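Local coordinates for periplasmic branched-chain amino acid-binding protein (Burkholderia mallei, PDB 3I09) that probably captures branched-chain amino acids or related small carboxylates in the periplasm for an ABC transporter, and here holds acetoacetic acid, at residues I10-G15 and Y49-N54; T79-A84 and I101-D106; K96-I101 and P115-Y120. All coordinates share one frame; numbering follows the deposited sequence. Where two conformers were deposited one is given.

Contact 1. Residues I10-G15 and Y49-N54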
# COMPACT_ATOMS: atom_id res chain seq x y z
N ILE A 10 -9.04 -9.20 -5.19
CA ILE A 10 -9.24 -8.37 -6.40
C ILE A 10 -8.17 -7.31 -6.48
O ILE A 10 -8.00 -6.47 -5.56
CB ILE A 10 -10.62 -7.72 -6.45
CG1 ILE A 10 -11.72 -8.74 -6.27
CG2 ILE A 10 -10.75 -6.95 -7.81
CD1 ILE A 10 -13.15 -8.13 -6.28
N THR A 11 -7.39 -7.34 -7.55
CA THR A 11 -6.26 -6.45 -7.71
C THR A 11 -5.94 -6.26 -9.17
O THR A 11 -6.60 -6.84 -10.04
CB THR A 11 -5.00 -6.99 -6.93
OG1 THR A 11 -4.07 -5.90 -6.74
CG2 THR A 11 -4.31 -8.16 -7.67
N ASP A 12 -5.01 -5.38 -9.46
CA ASP A 12 -4.54 -5.19 -10.85
C ASP A 12 -3.56 -6.35 -11.17
O ASP A 12 -2.46 -6.41 -10.61
CB ASP A 12 -3.80 -3.87 -10.99
CG ASP A 12 -3.16 -3.68 -12.36
OD1 ASP A 12 -3.52 -4.43 -13.28
OD2 ASP A 12 -2.30 -2.77 -12.52
N MSE A 13 -3.96 -7.24 -12.07
CA MSE A 13 -3.08 -8.34 -12.45
C MSE A 13 -2.45 -8.15 -13.81
O MSE A 13 -1.66 -8.99 -14.25
CB MSE A 13 -3.83 -9.67 -12.38
CG MSE A 13 -4.06 -10.11 -10.96
SE MSE A 13 -5.19 -11.67 -10.89
CE MSE A 13 -3.93 -12.99 -11.51
N SER A 14 -2.76 -7.03 -14.48
CA SER A 14 -2.31 -6.82 -15.86
C SER A 14 -1.67 -5.49 -16.21
O SER A 14 -1.02 -5.39 -17.25
CB SER A 14 -3.48 -7.09 -16.83
OG SER A 14 -4.67 -6.37 -16.52
N GLY A 15 -1.83 -4.46 -15.39
CA GLY A 15 -1.35 -3.11 -15.71
C GLY A 15 -0.17 -2.66 -14.85
O GLY A 15 0.68 -3.48 -14.43
N TYR A 49 -10.26 -15.17 -7.24
CA TYR A 49 -9.57 -13.93 -7.59
C TYR A 49 -10.08 -13.31 -8.86
O TYR A 49 -10.74 -13.97 -9.65
CB TYR A 49 -8.07 -14.19 -7.67
CG TYR A 49 -7.69 -15.14 -8.77
CD1 TYR A 49 -7.71 -16.51 -8.56
CD2 TYR A 49 -7.28 -14.67 -10.00
CE1 TYR A 49 -7.36 -17.39 -9.58
CE2 TYR A 49 -6.93 -15.55 -11.02
CZ TYR A 49 -6.99 -16.89 -10.80
OH TYR A 49 -6.63 -17.74 -11.82
N ALA A 50 -9.79 -12.04 -9.05
CA ALA A 50 -10.16 -11.35 -10.27
C ALA A 50 -9.19 -10.22 -10.53
O ALA A 50 -8.64 -9.64 -9.59
CB ALA A 50 -11.61 -10.81 -10.16
N ASP A 51 -8.99 -9.92 -11.81
CA ASP A 51 -8.19 -8.76 -12.25
C ASP A 51 -9.17 -7.62 -12.45
O ASP A 51 -10.06 -7.71 -13.32
CB ASP A 51 -7.55 -9.09 -13.60
CG ASP A 51 -6.70 -7.97 -14.15
OD1 ASP A 51 -6.55 -6.89 -13.53
OD2 ASP A 51 -6.13 -8.17 -15.26
N HIS A 52 -9.05 -6.56 -11.66
CA HIS A 52 -9.95 -5.39 -11.86
C HIS A 52 -9.58 -4.49 -13.01
O HIS A 52 -10.35 -3.59 -13.34
CB HIS A 52 -10.20 -4.57 -10.58
CG HIS A 52 -8.99 -4.00 -9.92
ND1 HIS A 52 -7.98 -3.32 -10.58
CD2 HIS A 52 -8.70 -3.89 -8.60
CE1 HIS A 52 -7.12 -2.85 -9.70
NE2 HIS A 52 -7.53 -3.20 -8.48
N GLN A 53 -8.41 -4.72 -13.59
CA GLN A 53 -7.95 -3.94 -14.75
C GLN A 53 -7.94 -2.44 -14.44
O GLN A 53 -8.09 -1.62 -15.33
CB GLN A 53 -8.85 -4.24 -15.96
CG GLN A 53 -9.14 -5.74 -16.16
CD GLN A 53 -9.69 -6.06 -17.52
OE1 GLN A 53 -9.22 -5.53 -18.55
NE2 GLN A 53 -10.68 -6.94 -17.56
N ASN A 54 -7.73 -2.08 -13.18
CA ASN A 54 -7.78 -0.66 -12.77
C ASN A 54 -9.09 0.06 -13.08
O ASN A 54 -9.10 1.27 -13.33
CB ASN A 54 -6.57 0.10 -13.28
CG ASN A 54 -5.32 -0.39 -12.63
OD1 ASN A 54 -5.23 -0.36 -11.40
ND2 ASN A 54 -4.34 -0.87 -13.44
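At the C-terminal ends of two parallel strands, 5-11 and 43-51, beside the ligand cleft of a type I periplasmic binding protein, D51 and H52 grip the turn T11-S14. The carboxylate of D51 has its CG anti to the backbone N (chi1 -180°). OD1 takes the N-H of M13 at 3.0 Å, nearly straight at 172°, while the N-H of Q53 reaches the same oxygen from the opposite face of the carboxylate, closing an Asx turn. OD2 offers its syn lone pair to S14 OG at 2.6 Å. D12 builds another Asx turn, its OD1 accepting from S14 N and G15 N. Its OD2 is met from above the carboxylate plane by N54 ND2 at 2.9 Å and also bonds Y17 N. The two carboxylates lie alongside each other, D12 OD1 3.9 Å from D51 OD1, a repulsion that these N-H donors probably offset. In the parallel pairing I10 faces A50 and T11 faces D51; H52 N donates to T11 O at 3.0 Å, whereas the bond from T11 N to A50 O is weak. One face of the H52 ring covers the T11-D12 peptide, T11 C over its centre and D12 N toward the rim, and its NE2 bonds T79 O. At the outer end the selenium of selenomethionine M13, SE, packs obliquely 3.8 Å from Y49 CD2, a Met-aromatic contact.

Contact 2. Residues T79-A84 and I101-D106; sequences TNSATA and IGAGAD. With AAE (acetoacetic acid), chain C.
A103, S81 and T79 carry most of this buried contact, in which the start of helix 81-94 meets the loop after strand 97-100 around the carboxylate of acetoacetic acid. S81 OG, anti to its own carbonyl carbon (chi1 -72°), lies between protein and ligand: it donates to ligand O1 at 2.5 Å and accepts the N-H of A105 at 3.0 Å. The proton of the hydroxyl thus goes to the ligand, while the N-H of A105 holds the oxygen from the loop side. A105 CB packs against the same serine. A103 turns its methyl toward the helix, where it meets A84 CB at 3.4 Å, tighter than usual for two carbons, and also lies near S81 OG. The next peptide N-H, that of G104, reaches ligand O1 from G104 N at 2.7 Å and 168°. T79 runs past G102, their CA atoms 4.0 Å apart, a close backbone-to-backbone approach at a glycine. The following N-H meets the keto oxygen almost straight, N80 N to ligand O8 at 2.9 Å and 172°. N80 is also the N-cap of the helix: its OD1 accepts from T83 N and, weakly, from A82 N, while its ND2 bonds N54 OD1. The second carboxylate oxygen, O3, is bound by S81 N at 2.8 Å, in the first turn of the helix. S81 OG, G104 N and S81 N thus hold the carboxylate from these two segments, Y150 OH also bonds the ligand, and the helix dipole would probably help stabilise a negatively charged carboxylate.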
# COMPACT_ATOMS: atom_id res chain seq x y z
N THR A 79 -4.47 -3.41 -5.23
CA THR A 79 -4.00 -2.08 -5.61
C THR A 79 -5.14 -1.23 -6.20
O THR A 79 -6.22 -1.74 -6.52
CB THR A 79 -2.82 -2.20 -6.59
OG1 THR A 79 -3.17 -3.07 -7.66
CG2 THR A 79 -1.55 -2.78 -5.88
N ASN A 80 -4.87 0.07 -6.27
CA ASN A 80 -5.70 1.07 -6.91
C ASN A 80 -6.79 1.60 -5.96
O ASN A 80 -7.76 0.90 -5.66
CB ASN A 80 -6.28 0.57 -8.23
CG ASN A 80 -7.03 1.68 -8.99
OD1 ASN A 80 -7.80 2.45 -8.37
ND2 ASN A 80 -6.83 1.75 -10.32
N SER A 81 -6.59 2.82 -5.46
CA SER A 81 -7.49 3.39 -4.46
C SER A 81 -8.91 3.64 -4.98
O SER A 81 -9.83 3.63 -4.20
CB SER A 81 -6.94 4.69 -3.86
OG SER A 81 -5.85 4.45 -3.00
N ALA A 82 -9.09 3.86 -6.29
CA ALA A 82 -10.45 4.02 -6.84
C ALA A 82 -11.19 2.69 -6.65
O ALA A 82 -12.36 2.67 -6.21
CB ALA A 82 -10.44 4.46 -8.29
N THR A 83 -10.52 1.57 -6.96
CA THR A 83 -11.12 0.25 -6.74
C THR A 83 -11.29 -0.05 -5.26
O THR A 83 -12.29 -0.66 -4.86
CB THR A 83 -10.38 -0.91 -7.42
OG1 THR A 83 -9.18 -1.23 -6.71
CG2 THR A 83 -10.03 -0.60 -8.87
N ALA A 84 -10.35 0.39 -4.44
CA ALA A 84 -10.45 0.15 -3.00
C ALA A 84 -11.72 0.77 -2.42
O ALA A 84 -12.37 0.19 -1.53
CB ALA A 84 -9.22 0.70 -2.23
N ILE A 101 -5.06 -4.15 1.30
CA ILE A 101 -3.61 -4.09 1.40
C ILE A 101 -2.99 -3.13 0.37
O ILE A 101 -2.19 -2.24 0.72
CB ILE A 101 -2.97 -5.49 1.18
CG1 ILE A 101 -3.16 -6.39 2.42
CG2 ILE A 101 -1.47 -5.37 0.90
CD1 ILE A 101 -4.52 -6.69 2.76
N GLY A 102 -3.32 -3.32 -0.90
CA GLY A 102 -2.55 -2.68 -1.95
C GLY A 102 -2.76 -1.19 -2.13
O GLY A 102 -1.88 -0.51 -2.66
N ALA A 103 -3.92 -0.68 -1.71
CA ALA A 103 -4.31 0.69 -1.95
C ALA A 103 -3.90 1.57 -0.79
O ALA A 103 -3.83 1.14 0.35
CB ALA A 103 -5.83 0.81 -2.19
N GLY A 104 -3.58 2.82 -1.10
CA GLY A 104 -3.10 3.75 -0.11
C GLY A 104 -4.00 4.81 0.45
O GLY A 104 -3.71 5.32 1.52
N ALA A 105 -5.06 5.20 -0.25
CA ALA A 105 -5.77 6.41 0.16
C ALA A 105 -6.24 6.33 1.61
O ALA A 105 -6.98 5.40 1.99
CB ALA A 105 -6.97 6.69 -0.75
N ASP A 106 -5.86 7.33 2.41
CA ASP A 106 -6.29 7.38 3.82
C ASP A 106 -7.80 7.61 4.00
O ASP A 106 -8.32 7.48 5.11
CB ASP A 106 -5.45 8.36 4.66
CG ASP A 106 -5.73 9.83 4.37
OD1 ASP A 106 -6.25 10.17 3.29
OD2 ASP A 106 -5.34 10.66 5.24
O1 AAE C . -3.69 3.36 -3.79
C2 AAE C . -3.21 3.32 -4.94
O3 AAE C . -3.90 3.55 -5.96
C4 AAE C . -1.73 3.03 -5.09
C5 AAE C . -1.47 1.56 -5.27
O8 AAE C . -2.37 0.71 -5.06
C9 AAE C . -0.05 1.19 -5.56

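Contact 3. Residues K96-I101 and P115-Y120; sequences KVYINI and PYTVHY
This is a parallel strand pairing at the edge of the six-stranded sheet: the outermost strand 117-119 lies against strand 97-100, their axes 4.8 Å apart and 15° from parallel. Y98, I99 and N100 stand opposite T117, V118 and H119, and four backbone bonds alternate between the chains, from Y98 N to Y116 O, V118 N to Y98 O, N100 N to V118 O at 2.8 Å, and Y120 N to N100 O at 2.9 Å. On one face I99 and V118 lie side by side, I99 CG1 3.9 Å from V118 CB; I99 CG2 reaches Y120 CB, which I101 CD1 touches as well. The face of Y98, N100, T117 and H119 mixes aromatic and polar groups. Y98, with CG anti to the backbone N (chi1 174°), runs beside T117, whose OG1 sits at the ring edge and bonds N88. N100 ND2 donates to Y98 OH at 3.0 Å, and that hydroxyl also bonds A84 O, tying the strand to helix 81-94. H119 lies beside N100 with its ring turned 75° from the amide plane; N100 O lies in plane at the ring's edge, 3.5 Å from H119 CD2, and H119 NE2 bonds A103 O. Helix 81-94 packs on the Y98 and N100 face, helix 278-297 meets I99 and I101 on the opposite face, and strand 72-77 pairs with strand 97-100 along its other edge.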
# COMPACT_ATOMS: atom_id res chain seq x y z
N LYS A 96 -19.73 -7.16 5.15
CA LYS A 96 -18.77 -8.22 4.91
C LYS A 96 -17.38 -7.72 5.23
O LYS A 96 -17.05 -6.58 4.95
CB LYS A 96 -18.77 -8.68 3.47
CG LYS A 96 -20.09 -9.24 2.98
CD LYS A 96 -20.47 -10.52 3.69
CE LYS A 96 -21.80 -11.02 3.12
NZ LYS A 96 -22.44 -12.05 3.98
N VAL A 97 -16.56 -8.60 5.80
CA VAL A 97 -15.20 -8.22 6.17
C VAL A 97 -14.32 -7.92 4.95
O VAL A 97 -14.21 -8.73 4.00
CB VAL A 97 -14.52 -9.33 7.05
CG1 VAL A 97 -13.05 -8.93 7.41
CG2 VAL A 97 -15.39 -9.60 8.31
N TYR A 98 -13.71 -6.75 4.97
CA TYR A 98 -12.94 -6.23 3.87
C TYR A 98 -11.56 -5.77 4.40
O TYR A 98 -11.48 -4.82 5.21
CB TYR A 98 -13.69 -5.06 3.23
CG TYR A 98 -12.93 -4.30 2.13
CD1 TYR A 98 -12.27 -4.96 1.09
CD2 TYR A 98 -12.93 -2.91 2.13
CE1 TYR A 98 -11.62 -4.25 0.09
CE2 TYR A 98 -12.28 -2.19 1.15
CZ TYR A 98 -11.63 -2.85 0.13
OH TYR A 98 -10.99 -2.11 -0.81
N ILE A 99 -10.51 -6.42 3.92
CA ILE A 99 -9.17 -6.02 4.29
C ILE A 99 -8.46 -5.53 3.05
O ILE A 99 -8.30 -6.27 2.06
CB ILE A 99 -8.40 -7.16 4.93
CG1 ILE A 99 -9.17 -7.66 6.14
CG2 ILE A 99 -7.01 -6.66 5.34
CD1 ILE A 99 -8.50 -8.86 6.84
N ASN A 100 -8.09 -4.26 3.06
CA ASN A 100 -7.35 -3.68 1.94
C ASN A 100 -5.86 -3.58 2.22
O ASN A 100 -5.44 -3.04 3.25
CB ASN A 100 -7.88 -2.32 1.55
CG ASN A 100 -7.26 -1.87 0.23
OD1 ASN A 100 -6.10 -1.50 0.20
ND2 ASN A 100 -8.02 -1.98 -0.87
N ILE A 101 -5.06 -4.15 1.30
CA ILE A 101 -3.61 -4.09 1.40
C ILE A 101 -2.99 -3.13 0.37
O ILE A 101 -2.19 -2.24 0.72
CB ILE A 101 -2.97 -5.49 1.18
CG1 ILE A 101 -3.16 -6.39 2.42
CG2 ILE A 101 -1.47 -5.37 0.90
CD1 ILE A 101 -4.52 -6.69 2.76
N PRO A 115 -17.30 0.12 9.67
CA PRO A 115 -17.09 -0.87 10.70
C PRO A 115 -16.61 -2.22 10.20
O PRO A 115 -16.31 -3.07 11.03
CB PRO A 115 -18.48 -1.06 11.31
CG PRO A 115 -19.32 -0.01 10.74
CD PRO A 115 -18.74 0.30 9.41
N TYR A 116 -16.51 -2.39 8.88
CA TYR A 116 -16.11 -3.65 8.27
C TYR A 116 -14.80 -3.59 7.49
O TYR A 116 -14.48 -4.55 6.78
CB TYR A 116 -17.25 -4.14 7.34
CG TYR A 116 -18.52 -4.38 8.14
CD1 TYR A 116 -18.68 -5.55 8.86
CD2 TYR A 116 -19.47 -3.40 8.26
CE1 TYR A 116 -19.80 -5.76 9.65
CE2 TYR A 116 -20.61 -3.61 9.04
CZ TYR A 116 -20.75 -4.78 9.73
OH TYR A 116 -21.87 -4.98 10.52
N THR A 117 -14.05 -2.49 7.64
CA THR A 117 -12.87 -2.22 6.82
C THR A 117 -11.61 -2.29 7.66
O THR A 117 -11.57 -1.74 8.75
CB THR A 117 -12.99 -0.85 6.20
OG1 THR A 117 -14.20 -0.81 5.41
CG2 THR A 117 -11.72 -0.51 5.34
N VAL A 118 -10.59 -2.96 7.15
CA VAL A 118 -9.28 -2.93 7.73
C VAL A 118 -8.32 -2.42 6.65
O VAL A 118 -8.33 -2.94 5.53
CB VAL A 118 -8.85 -4.33 8.19
CG1 VAL A 118 -7.40 -4.31 8.73
CG2 VAL A 118 -9.83 -4.83 9.24
N HIS A 119 -7.48 -1.44 7.01
CA HIS A 119 -6.46 -0.93 6.10
C HIS A 119 -5.12 -1.40 6.65
O HIS A 119 -4.65 -0.94 7.68
CB HIS A 119 -6.55 0.60 5.95
CG HIS A 119 -5.95 1.12 4.66
ND1 HIS A 119 -5.82 2.47 4.40
CD2 HIS A 119 -5.52 0.48 3.54
CE1 HIS A 119 -5.28 2.64 3.21
NE2 HIS A 119 -5.09 1.45 2.66
N TYR A 120 -4.55 -2.39 5.97
CA TYR A 120 -3.60 -3.27 6.61
C TYR A 120 -2.12 -2.87 6.54
O TYR A 120 -1.39 -3.08 7.52
CB TYR A 120 -3.75 -4.70 6.11
CG TYR A 120 -3.15 -5.77 7.02
CD1 TYR A 120 -3.90 -6.34 8.05
CD2 TYR A 120 -1.86 -6.29 6.77
CE1 TYR A 120 -3.38 -7.36 8.84
CE2 TYR A 120 -1.32 -7.31 7.58
CZ TYR A 120 -2.10 -7.85 8.60
OH TYR A 120 -1.61 -8.84 9.43

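Contacts 1 and 3 both reach the mixed sheet of six strands, contact 1 on strands 5-11 and 43-51 and contact 3 on 97-100 and 117-119, with strand 72-77 between the two pairs; their centres are about 18 Å apart and they do not touch. Contact 2 bridges them, its centre about 12 Å from that of contact 1 and 11 Å from that of contact 3. Contact 1 closes before contact 2 opens, whereas the segments of contacts 2 and 3 alternate and share I101. N54 bonds N80 from one flank and H119 bonds A103 from the other, so residues from both flanks of the sheet probably help to position the ligand-binding segments of contact 2.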